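Local coordinates for protein insulinase family protease (Yersinia pestis, PDB 3GO9) that is a predicted protease of the insulinase (M16) family that lacks the complete HxxEH zinc motif, so its peptidase activity is uncertain, at residues Phe347-Leu352 / Glu459-Ile464. Numbering follows the deposited sequence. Where two conformers were deposited one is given.
With ZN (zinc ion), chain D.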
loop_
_atom_site.group_PDB
_atom_site.type_symbol
_atom_site.label_atom_id
_atom_site.label_comp_id
_atom_site.label_asym_id
_atom_site.label_seq_id
_atom_site.Cartn_x
_atom_site.Cartn_y
_atom_site.Cartn_z
ATOM N N PHE A 347 12.611 23.088 -16.720
ATOM C CA PHE A 347 11.730 22.493 -17.727
ATOM C C PHE A 347 10.404 22.106 -17.092
ATOM O O PHE A 347 9.346 22.471 -17.578
ATOM C CB PHE A 347 12.359 21.231 -18.348
ATOM C CG PHE A 347 11.370 20.408 -19.128
ATOM C CD1 PHE A 347 10.888 20.869 -20.349
ATOM C CD2 PHE A 347 10.876 19.212 -18.642
ATOM C CE1 PHE A 347 9.961 20.129 -21.077
ATOM C CE2 PHE A 347 9.915 18.460 -19.377
ATOM C CZ PHE A 347 9.454 18.927 -20.575
ATOM N N VAL A 348 10.458 21.355 -16.001
ATOM C CA VAL A 348 9.208 20.936 -15.337
ATOM C C VAL A 348 8.456 22.135 -14.719
ATOM O O VAL A 348 7.253 22.204 -14.810
ATOM C CB VAL A 348 9.451 19.821 -14.296
ATOM C CG1 VAL A 348 8.171 19.496 -13.547
ATOM C CG2 VAL A 348 9.988 18.568 -14.986
ATOM N N ALA A 349 9.165 23.033 -14.050
ATOM C CA ALA A 349 8.534 24.162 -13.354
ATOM C C ALA A 349 7.830 25.056 -14.361
ATOM O O ALA A 349 6.763 25.600 -14.097
ATOM C CB ALA A 349 9.544 24.979 -12.605
ATOM N N ARG A 350 8.373 25.182 -15.558
ATOM C CA ARG A 350 7.666 26.015 -16.546
ATOM C C ARG A 350 6.402 25.332 -17.042
ATOM O O ARG A 350 5.408 26.005 -17.337
ATOM C CB ARG A 350 8.615 26.381 -17.686
ATOM C CG ARG A 350 9.688 27.421 -17.238
ATOM C CD ARG A 350 10.631 27.791 -18.315
ATOM N NE ARG A 350 10.726 26.678 -19.241
ATOM C CZ ARG A 350 10.747 26.770 -20.559
ATOM N NH1 ARG A 350 10.737 27.948 -21.169
ATOM N NH2 ARG A 350 10.815 25.645 -21.274
ATOM N N GLU A 351 6.405 24.008 -17.100
ATOM C CA GLU A 351 5.157 23.288 -17.412
ATOM C C GLU A 351 4.099 23.482 -16.315
ATOM O O GLU A 351 2.921 23.731 -16.582
ATOM C CB GLU A 351 5.370 21.806 -17.567
ATOM C CG GLU A 351 6.121 21.441 -18.773
ATOM C CD GLU A 351 5.451 21.970 -20.028
ATOM O OE1 GLU A 351 4.245 21.708 -20.173
ATOM O OE2 GLU A 351 6.135 22.663 -20.831
ATOM N N LEU A 352 4.527 23.340 -15.075
ATOM C CA LEU A 352 3.593 23.544 -13.963
ATOM C C LEU A 352 3.002 24.977 -13.916
ATOM O O LEU A 352 1.815 25.153 -13.686
ATOM C CB LEU A 352 4.226 23.199 -12.642
ATOM C CG LEU A 352 4.755 21.770 -12.459
ATOM C CD1 LEU A 352 5.419 21.747 -11.073
ATOM C CD2 LEU A 352 3.716 20.683 -12.646
ATOM N N GLU A 459 14.792 29.173 -4.631
ATOM C CA GLU A 459 14.644 30.533 -5.150
ATOM C C GLU A 459 14.411 30.557 -6.658
ATOM O O GLU A 459 13.509 31.258 -7.139
ATOM C CB GLU A 459 15.866 31.374 -4.787
ATOM C CG GLU A 459 16.016 31.609 -3.283
ATOM C CD GLU A 459 17.215 32.477 -2.956
ATOM O OE1 GLU A 459 17.728 33.182 -3.860
ATOM O OE2 GLU A 459 17.642 32.464 -1.793
ATOM N N ILE A 460 15.215 29.769 -7.394
ATOM C CA ILE A 460 15.076 29.604 -8.846
ATOM C C ILE A 460 13.676 29.096 -9.193
ATOM O O ILE A 460 12.976 29.651 -10.035
ATOM C CB ILE A 460 16.173 28.646 -9.405
ATOM C CG1 ILE A 460 17.551 29.311 -9.350
ATOM C CG2 ILE A 460 15.888 28.211 -10.836
ATOM C CD1 ILE A 460 18.727 28.356 -9.634
ATOM N N TYR A 461 13.251 28.057 -8.493
ATOM C CA TYR A 461 11.930 27.480 -8.644
ATOM C C TYR A 461 10.849 28.520 -8.366
ATOM O O TYR A 461 9.893 28.674 -9.144
ATOM C CB TYR A 461 11.760 26.269 -7.695
ATOM C CG TYR A 461 10.400 25.628 -7.805
ATOM C CD1 TYR A 461 10.136 24.646 -8.750
ATOM C CD2 TYR A 461 9.364 25.981 -6.945
ATOM C CE1 TYR A 461 8.890 24.081 -8.844
ATOM C CE2 TYR A 461 8.147 25.424 -7.020
ATOM C CZ TYR A 461 7.896 24.472 -7.981
ATOM O OH TYR A 461 6.679 23.882 -8.082
ATOM N N ASN A 462 10.992 29.234 -7.251
ATOM C CA ASN A 462 9.997 30.281 -6.920
ATOM C C ASN A 462 9.868 31.329 -8.026
ATOM O O ASN A 462 8.775 31.810 -8.317
ATOM C CB ASN A 462 10.346 30.943 -5.591
ATOM C CG ASN A 462 10.089 30.030 -4.410
ATOM O OD1 ASN A 462 9.435 28.976 -4.534
ATOM N ND2 ASN A 462 10.591 30.434 -3.239
ATOM N N GLY A 463 10.985 31.642 -8.674
ATOM C CA GLY A 463 10.976 32.613 -9.774
ATOM C C GLY A 463 10.056 32.184 -10.909
ATOM O O GLY A 463 9.286 32.976 -11.436
ATOM N N ILE A 464 10.113 30.895 -11.251
ATOM C CA ILE A 464 9.314 30.366 -12.362
ATOM C C ILE A 464 7.854 30.286 -11.985
ATOM O O ILE A 464 6.964 30.540 -12.803
ATOM C CB ILE A 464 9.824 28.990 -12.809
ATOM C CG1 ILE A 464 11.255 29.102 -13.347
ATOM C CG2 ILE A 464 8.880 28.370 -13.852
ATOM C CD1 ILE A 464 12.023 27.793 -13.264
HETATM ZN ZN ZN D . 2.925 22.240 -21.562
HETATM O O HOH W 1 2.078 23.955 -21.020
#
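Ala349 meets Tyr461 and Ile464 in an apolar helix-helix contact on the second of the two alpha/beta halves of this M16-type chain, where helix 454-465, the last of the modelled chain, packs beside helix 341-358. The two segments run roughly parallel, their axes inclined by 32° and 9.5 Å apart at the closest, and the contact is made mainly by apolar side chains. Ala349 points toward the other helix, and its CB fits between the two larger residues. Ile464 reaches it with both branches, CG2 at 3.7 Å and CD1 at 3.8 Å from Ala349 CB. Ala349 CB also lies obliquely to the Tyr461 ring, 3.9 Å from Tyr461 CD1. In Tyr461, CG lies anti to the backbone N (chi1 180°). The ring reaches helix 341-358, and Tyr461 OH lies 3.9 Å from Leu352 CD1, the two side chains crossing at about a right angle. Val348 and Leu352 also touch strand 327-336, and Phe347, Glu351 and Leu352 touch helix 283-309. There Glu351 OE1 binds a zinc ion at 2.0 Å, together with His302 and a water. Toward the exposed side, Ile464 CG2 packs over the backbone of helix 341-358: it lies 3.5 Å from Ala349 O and 3.6 Å from CG of Arg350.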